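Local atomic coordinates of general secretion pathway protein C (Vibrio cholerae, PDB entry 2I4S), a protein that forms part of the type II secretion machinery, probably required to export cholera toxin across the outer membrane, and is seen here as its periplasmic PDZ domain. Residues D5-I10 against D46-E51; M60-N65 against T91-G96. All coordinates share one frame; numbering follows the deposited sequence.

Contact 1: D5-I10 against D46-E51; sequences DKVDAI and DPVLFE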
ATOM      1  N   ASP A   5      13.762  12.410   7.582  1.00 23.43           N
ATOM      2  CA  ASP A   5      13.419  12.345   9.015  1.00 22.32           C
ATOM      3  C   ASP A   5      11.908  12.282   9.229  1.00 20.42           C
ATOM      4  O   ASP A   5      11.435  11.634  10.155  1.00 20.36           O
ATOM      5  CB  ASP A   5      13.936  13.562   9.774  1.00 23.35           C
ATOM      6  CG  ASP A   5      15.440  13.722   9.684  1.00 28.82           C
ATOM      7  OD1 ASP A   5      16.143  12.746   9.307  1.00 22.23           O
ATOM      8  OD2 ASP A   5      15.906  14.842   9.999  1.00 25.02           O
ATOM      9  N   LYS A   6      11.168  12.971   8.373  1.00 13.75           N
ATOM     10  CA  LYS A   6       9.719  12.982   8.458  1.00 19.56           C
ATOM     11  C   LYS A   6       9.189  11.613   8.058  1.00 19.77           C
ATOM     12  O   LYS A   6       8.291  11.090   8.706  1.00 18.78           O
ATOM     13  CB  LYS A   6       9.135  14.059   7.557  1.00 19.48           C
ATOM     14  CG  LYS A   6       7.665  14.005   7.451  1.00 24.29           C
ATOM     15  CD  LYS A   6       7.195  14.567   6.138  1.00 31.36           C
ATOM     16  CE  LYS A   6       7.233  16.059   6.128  1.00 30.23           C
ATOM     17  NZ  LYS A   6       6.235  16.563   5.145  1.00 32.80           N
ATOM     18  N   VAL A   7       9.745  11.047   6.987  1.00 18.13           N
ATOM     19  CA  VAL A   7       9.423   9.676   6.596  1.00 16.75           C
ATOM     20  C   VAL A   7       9.767   8.683   7.714  1.00 18.77           C
ATOM     21  O   VAL A   7       8.976   7.791   7.997  1.00 15.19           O
ATOM     22  CB  VAL A   7      10.097   9.281   5.261  1.00 18.32           C
ATOM     23  CG1 VAL A   7      10.098   7.764   5.068  1.00 20.07           C
ATOM     24  CG2 VAL A   7       9.392   9.979   4.096  1.00 18.39           C
ATOM     25  N   ASP A   8      10.919   8.843   8.382  1.00 17.78           N
ATOM     26  CA  ASP A   8      11.234   7.944   9.491  1.00 18.72           C
ATOM     27  C   ASP A   8      10.260   8.067  10.660  1.00 20.27           C
ATOM     28  O   ASP A   8       9.957   7.064  11.333  1.00 12.59           O
ATOM     29  CB  ASP A   8      12.670   8.103   9.987  1.00 24.50           C
ATOM     30  CG  ASP A   8      13.694   7.656   8.964  1.00 28.27           C
ATOM     31  OD1 ASP A   8      13.311   7.037   7.942  1.00 31.76           O
ATOM     32  OD2 ASP A   8      14.893   7.934   9.179  1.00 32.13           O
ATOM     33  N   ALA A   9       9.745   9.275  10.886  1.00 16.51           N
ATOM     34  CA  ALA A   9       8.842   9.501  12.007  1.00 17.70           C
ATOM     35  C   ALA A   9       7.454   8.923  11.707  1.00 16.45           C
ATOM     36  O   ALA A   9       6.804   8.372  12.597  1.00 14.78           O
ATOM     37  CB  ALA A   9       8.741  10.966  12.328  1.00 17.43           C
ATOM     38  N   ILE A  10       7.007   9.037  10.458  1.00 13.38           N
ATOM     39  CA  ILE A  10       5.819   8.278  10.020  1.00 14.08           C
ATOM     40  C   ILE A  10       5.982   6.752  10.171  1.00 15.92           C
ATOM     41  O   ILE A  10       5.107   6.078  10.715  1.00 14.43           O
ATOM     42  CB  ILE A  10       5.406   8.630   8.567  1.00 13.88           C
ATOM     43  CG1 ILE A  10       5.048  10.119   8.453  1.00 15.17           C
ATOM     44  CG2 ILE A  10       4.259   7.739   8.124  1.00 16.17           C
ATOM     45  CD1 ILE A  10       5.305  10.740   7.064  1.00 19.30           C
ATOM     46  N   ASP A  46      -0.029  12.674   3.977  1.00 29.40           N
ATOM     47  CA  ASP A  46       1.183  13.346   3.521  1.00 29.37           C
ATOM     48  C   ASP A  46       1.903  12.484   2.485  1.00 25.09           C
ATOM     49  O   ASP A  46       2.487  11.469   2.837  1.00 25.33           O
ATOM     50  CB  ASP A  46       2.120  13.655   4.691  1.00 31.39           C
ATOM     51  CG  ASP A  46       3.229  14.638   4.306  1.00 38.22           C
ATOM     52  OD1 ASP A  46       3.769  14.525   3.178  1.00 35.27           O
ATOM     53  OD2 ASP A  46       3.559  15.520   5.135  1.00 39.54           O
ATOM     54  N   PRO A  47       1.891  12.921   1.215  1.00 24.19           N
ATOM     55  CA  PRO A  47       2.328  12.137   0.045  1.00 19.08           C
ATOM     56  C   PRO A  47       3.774  11.675   0.098  1.00 20.31           C
ATOM     57  O   PRO A  47       4.154  10.785  -0.680  1.00 16.39           O
ATOM     58  CB  PRO A  47       2.152  13.107  -1.130  1.00 20.78           C
ATOM     59  CG  PRO A  47       1.207  14.184  -0.609  1.00 25.94           C
ATOM     60  CD  PRO A  47       1.473  14.291   0.854  1.00 23.07           C
ATOM     61  N   VAL A  48       4.580  12.281   0.982  1.00 20.38           N
ATOM     62  CA  VAL A  48       5.982  11.885   1.168  1.00 13.01           C
ATOM     63  C   VAL A  48       6.182  10.369   1.442  1.00 14.95           C
ATOM     64  O   VAL A  48       7.146   9.740   0.966  1.00 12.45           O
ATOM     65  CB  VAL A  48       6.657  12.754   2.291  1.00 17.10           C
ATOM     66  CG1 VAL A  48       6.284  12.242   3.684  1.00 16.85           C
ATOM     67  CG2 VAL A  48       8.157  12.779   2.152  1.00 19.19           C
ATOM     68  N   LEU A  49       5.292   9.774   2.228  1.00 16.65           N
ATOM     69  CA  LEU A  49       5.405   8.337   2.488  1.00 17.47           C
ATOM     70  C   LEU A  49       5.121   7.543   1.198  1.00 18.53           C
ATOM     71  O   LEU A  49       5.984   6.796   0.735  1.00 19.06           O
ATOM     72  CB  LEU A  49       4.508   7.894   3.657  1.00 18.10           C
ATOM     73  CG  LEU A  49       4.773   6.444   4.100  1.00 21.81           C
ATOM     74  CD1 LEU A  49       6.020   6.344   4.968  1.00 14.01           C
ATOM     75  CD2 LEU A  49       3.599   5.871   4.817  1.00 24.00           C
ATOM     76  N   PHE A  50       3.933   7.723   0.611  1.00 16.20           N
ATOM     77  CA  PHE A  50       3.616   7.125  -0.686  1.00 16.52           C
ATOM     78  C   PHE A  50       4.828   7.260  -1.656  1.00 20.02           C
ATOM     79  O   PHE A  50       5.337   6.246  -2.169  1.00 18.02           O
ATOM     80  CB  PHE A  50       2.312   7.747  -1.218  1.00 12.05           C
ATOM     81  CG  PHE A  50       1.925   7.345  -2.637  1.00 14.89           C
ATOM     82  CD1 PHE A  50       0.906   6.431  -2.857  1.00 12.17           C
ATOM     83  CD2 PHE A  50       2.522   7.948  -3.738  1.00 11.03           C
ATOM     84  CE1 PHE A  50       0.524   6.092  -4.156  1.00 14.41           C
ATOM     85  CE2 PHE A  50       2.165   7.610  -5.032  1.00 15.29           C
ATOM     86  CZ  PHE A  50       1.155   6.683  -5.244  1.00 11.11           C
ATOM     87  N   GLU A  51       5.308   8.492  -1.885  1.00 16.21           N
ATOM     88  CA  GLU A  51       6.550   8.711  -2.655  1.00 21.21           C
ATOM     89  C   GLU A  51       7.766   7.872  -2.184  1.00 19.04           C
ATOM     90  O   GLU A  51       8.431   7.210  -2.993  1.00 19.84           O
ATOM     91  CB  GLU A  51       6.917  10.202  -2.718  1.00 19.86           C
ATOM     92  CG  GLU A  51       5.886  11.056  -3.425  1.00 29.29           C
ATOM     93  CD  GLU A  51       6.054  12.565  -3.173  1.00 32.61           C
ATOM     94  OE1 GLU A  51       6.724  12.963  -2.183  1.00 38.33           O
ATOM     95  OE2 GLU A  51       5.498  13.348  -3.972  1.00 35.06           O
TER
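Lys6 leaves its helix with CG trans to the backbone nitrogen (chi1 172°), which lays CD against Val48, and the bend at chi3 (-77°) then swings the ammonium group to Asp46. On the facing side, Val48 holds CG1 between its own N and C (chi1 80°), which spreads its two methyls toward different partners: CG1 meets Lys6 CD at 3.5 Å and Ile10 CD1 at 3.8 Å, while CG2 abuts Val7 CG2 at 3.6 Å. Val48 is therefore gripped by three residues along one side of the facing helix. One turn on from Lys6, Ile10 CG2 rests against both methyls of Leu49, with CD2 at 3.9 Å; Val7 CG1 lies somewhat farther from Leu49 CD1.

The polar part sits beside Val48. Lys6 and Asp46 reach for each other from opposing directions and close a salt bridge, NZ to OD2 at 2.9 Å, with the nitrogen on the syn side of the carboxylate and tilted out of its plane. The other oxygen, OD1, turns its anti side to Val48 N and takes a 3.2 Å capping bond at the start of the turn leading into the helix. The two bonds fix how the carboxylate is rotated, and lysine and helix start together would probably favour its charged form.

In fold terms, the contact fastens the N-terminal helix 2-16 to the short helix 48-53 of the PDZ domain. Met3 and Ile14 of the longer helix extend the seam, touching Val48 and Leu49 respectively; Tyr24 of helix 21-24 packs on both Ile10 and Leu49, and Phe50 turns to strand 35-43, where it meets Val41 and Pro43.

Contact 2: M60-N65 against T91-G96; sequences MAVALN and TVERDG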
HETATM    1  N   MSE A  60      -1.514   0.342  -9.769  1.00 14.28           N
HETATM    2  CA  MSE A  60      -2.520  -0.526  -9.202  1.00 12.93           C
HETATM    3  C   MSE A  60      -1.871  -1.685  -8.436  1.00 13.60           C
HETATM    4  O   MSE A  60      -1.136  -2.476  -9.009  1.00 11.57           O
HETATM    5  CB  MSE A  60      -3.415  -1.075 -10.303  1.00 10.93           C
HETATM    6  CG  MSE A  60      -4.472  -2.012  -9.783  1.00 12.65           C
HETATM    7 SE   MSE A  60      -5.606  -2.719 -11.252  1.00 21.84          SE
HETATM    8  CE  MSE A  60      -4.294  -3.945 -12.132  1.00 12.77           C
ATOM      9  N   ALA A  61      -2.160  -1.793  -7.142  1.00 12.50           N
ATOM     10  CA  ALA A  61      -1.680  -2.931  -6.353  1.00 11.91           C
ATOM     11  C   ALA A  61      -2.408  -4.218  -6.763  1.00 11.55           C
ATOM     12  O   ALA A  61      -3.640  -4.239  -6.850  1.00  8.62           O
ATOM     13  CB  ALA A  61      -1.874  -2.660  -4.867  1.00 10.76           C
ATOM     14  N   VAL A  62      -1.644  -5.278  -7.032  1.00  9.82           N
ATOM     15  CA  VAL A  62      -2.226  -6.606  -7.313  1.00 11.47           C
ATOM     16  C   VAL A  62      -1.881  -7.706  -6.275  1.00 12.64           C
ATOM     17  O   VAL A  62      -2.566  -8.739  -6.207  1.00 10.66           O
ATOM     18  CB  VAL A  62      -1.921  -7.090  -8.764  1.00 14.59           C
ATOM     19  CG1 VAL A  62      -2.409  -6.056  -9.804  1.00 10.35           C
ATOM     20  CG2 VAL A  62      -0.431  -7.376  -8.952  1.00 10.59           C
ATOM     21  N   ALA A  63      -0.852  -7.462  -5.457  1.00 11.56           N
ATOM     22  CA  ALA A  63      -0.476  -8.351  -4.354  1.00 14.92           C
ATOM     23  C   ALA A  63       0.028  -7.506  -3.207  1.00 12.65           C
ATOM     24  O   ALA A  63       0.714  -6.514  -3.434  1.00 10.29           O
ATOM     25  CB  ALA A  63       0.624  -9.345  -4.782  1.00 14.38           C
ATOM     26  N   LEU A  64      -0.292  -7.907  -1.981  1.00 11.00           N
ATOM     27  CA  LEU A  64       0.189  -7.179  -0.812  1.00 13.06           C
ATOM     28  C   LEU A  64       0.503  -8.151   0.304  1.00 13.46           C
ATOM     29  O   LEU A  64      -0.373  -8.872   0.746  1.00 15.19           O
ATOM     30  CB  LEU A  64      -0.836  -6.130  -0.366  1.00 10.81           C
ATOM     31  CG  LEU A  64      -0.408  -5.118   0.707  1.00 16.91           C
ATOM     32  CD1 LEU A  64      -1.434  -3.982   0.749  1.00 19.17           C
ATOM     33  CD2 LEU A  64      -0.236  -5.748   2.086  1.00 16.39           C
ATOM     34  N   ASN A  65       1.769  -8.179   0.722  1.00 13.06           N
ATOM     35  CA  ASN A  65       2.292  -9.220   1.623  1.00 18.37           C
ATOM     36  C   ASN A  65       1.776 -10.610   1.296  1.00 19.57           C
ATOM     37  O   ASN A  65       1.373 -11.359   2.191  1.00 18.86           O
ATOM     38  CB  ASN A  65       2.021  -8.884   3.101  1.00 19.38           C
ATOM     39  CG  ASN A  65       3.035  -7.885   3.672  1.00 26.57           C
ATOM     40  OD1 ASN A  65       4.110  -7.666   3.095  1.00 22.30           O
ATOM     41  ND2 ASN A  65       2.700  -7.290   4.811  1.00 21.13           N
ATOM     42  N   THR A  91       3.167  -5.525  -4.812  1.00 12.72           N
ATOM     43  CA  THR A  91       3.377  -5.642  -6.251  1.00  8.80           C
ATOM     44  C   THR A  91       2.340  -4.765  -6.912  1.00 11.66           C
ATOM     45  O   THR A  91       1.140  -4.886  -6.624  1.00  9.32           O
ATOM     46  CB  THR A  91       3.232  -7.090  -6.759  1.00 12.03           C
ATOM     47  OG1 THR A  91       4.237  -7.903  -6.142  1.00 15.25           O
ATOM     48  CG2 THR A  91       3.415  -7.134  -8.276  1.00 14.40           C
ATOM     49  N   VAL A  92       2.810  -3.831  -7.741  1.00 11.44           N
ATOM     50  CA  VAL A  92       1.949  -2.896  -8.431  1.00  8.69           C
ATOM     51  C   VAL A  92       2.134  -3.010  -9.933  1.00 10.19           C
ATOM     52  O   VAL A  92       3.213  -3.340 -10.418  1.00 11.18           O
ATOM     53  CB  VAL A  92       2.178  -1.404  -7.996  1.00 10.66           C
ATOM     54  CG1 VAL A  92       1.900  -1.230  -6.491  1.00 12.10           C
ATOM     55  CG2 VAL A  92       3.584  -0.949  -8.364  1.00 13.75           C
ATOM     56  N   GLU A  93       1.065  -2.748 -10.671  1.00 11.31           N
ATOM     57  CA  GLU A  93       1.159  -2.654 -12.132  1.00 14.17           C
ATOM     58  C   GLU A  93       1.157  -1.177 -12.473  1.00 13.38           C
ATOM     59  O   GLU A  93       0.268  -0.434 -12.033  1.00 12.11           O
ATOM     60  CB  GLU A  93      -0.016  -3.359 -12.781  1.00 14.91           C
ATOM     61  CG  GLU A  93      -0.297  -4.703 -12.129  1.00 26.12           C
ATOM     62  CD  GLU A  93      -0.921  -5.732 -13.058  1.00 22.82           C
ATOM     63  OE1 GLU A  93      -1.797  -5.360 -13.852  1.00 27.35           O
ATOM     64  OE2 GLU A  93      -0.522  -6.916 -12.985  1.00 30.70           O
ATOM     65  N   ARG A  94       2.149  -0.776 -13.254  1.00 10.75           N
ATOM     66  CA  ARG A  94       2.423   0.617 -13.575  1.00  9.78           C
ATOM     67  C   ARG A  94       2.523   0.673 -15.068  1.00 13.20           C
ATOM     68  O   ARG A  94       3.463   0.141 -15.650  1.00 13.04           O
ATOM     69  CB  ARG A  94       3.761   1.033 -12.958  1.00 10.44           C
ATOM     70  CG  ARG A  94       4.143   2.467 -13.156  1.00 14.55           C
ATOM     71  CD  ARG A  94       5.458   2.738 -12.407  1.00 13.73           C
ATOM     72  NE  ARG A  94       5.227   2.646 -10.964  1.00 13.25           N
ATOM     73  CZ  ARG A  94       6.163   2.415 -10.062  1.00 15.39           C
ATOM     74  NH1 ARG A  94       7.420   2.226 -10.450  1.00 18.39           N
ATOM     75  NH2 ARG A  94       5.851   2.380  -8.767  1.00 11.64           N
ATOM     76  N   ASP A  95       1.545   1.305 -15.694  1.00 17.10           N
ATOM     77  CA  ASP A  95       1.503   1.355 -17.143  1.00 20.56           C
ATOM     78  C   ASP A  95       1.796   0.003 -17.775  1.00 19.61           C
ATOM     79  O   ASP A  95       2.536  -0.089 -18.743  1.00 18.10           O
ATOM     80  CB  ASP A  95       2.425   2.452 -17.653  1.00 21.38           C
ATOM     81  CG  ASP A  95       1.886   3.822 -17.317  1.00 31.16           C
ATOM     82  OD1 ASP A  95       0.765   3.872 -16.740  1.00 30.93           O
ATOM     83  OD2 ASP A  95       2.556   4.833 -17.610  1.00 36.19           O
ATOM     84  N   GLY A  96       1.184  -1.038 -17.210  1.00 13.39           N
ATOM     85  CA  GLY A  96       1.270  -2.394 -17.758  1.00 16.49           C
ATOM     86  C   GLY A  96       2.526  -3.177 -17.399  1.00 12.51           C
ATOM     87  O   GLY A  96       2.757  -4.259 -17.939  1.00 17.78           O
TER
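Met60 and Glu93 trade backbone bonds in both directions, Met60 N to Glu93 O at 3.0 Å and Glu93 N to Met60 O at 2.8 Å, as a hydrogen-bonded antiparallel pair. Farther along, Thr91 N donates to Ala63 O at 3.0 Å, but Thr91 O faces two residues: it accepts from Val62 N at 2.8 Å and only weakly from Ala63 N. That is a classic beta bulge, with Val62 as the extra residue. Between these pairs, Ala61 and Val92 form a non-hydrogen-bonded pair, and Val92 CA sends a CH···O contact to Met60 O.

Among the side chains, that of Val62 crosses that of Glu93 nearly at a right angle, Val62 CG1 3.4 Å from Glu93 CG. Met60, built as selenomethionine, runs alongside Glu93 and bends at chi3 (71°), bringing CE to 3.3 Å from OE1. Ala63 CB covers Thr91 CB on this same face.

Polar ends are tied to strand 97-104: Glu93 to Gln98, Thr91 to Asp100. That strand flanks 87-94, while strand 35-43 borders 60-64, which places this pairing inside the antiparallel sheet of the PDZ domain; Ala61 touches Val41 there.

How the contacts relate
Contact 1 and contact 2 lie on opposite sides of the domain's centre, their centres 20 Å apart and their nearest atoms about 7 Å apart, without touching. Along the chain they come in series: helix 48-53, which closes contact 1, is followed, after a loop, by strand 60-64, which opens contact 2. Strand 35-43 links them in space as well, since its Val41 touches Phe50 from the 46-51 segment and Ala61 from the 60-65 segment. Their makeup differs: contact 1 joins two helices mainly through side chains, at the outer flank of the domain, whereas contact 2 is chiefly backbone pairing within the sheet.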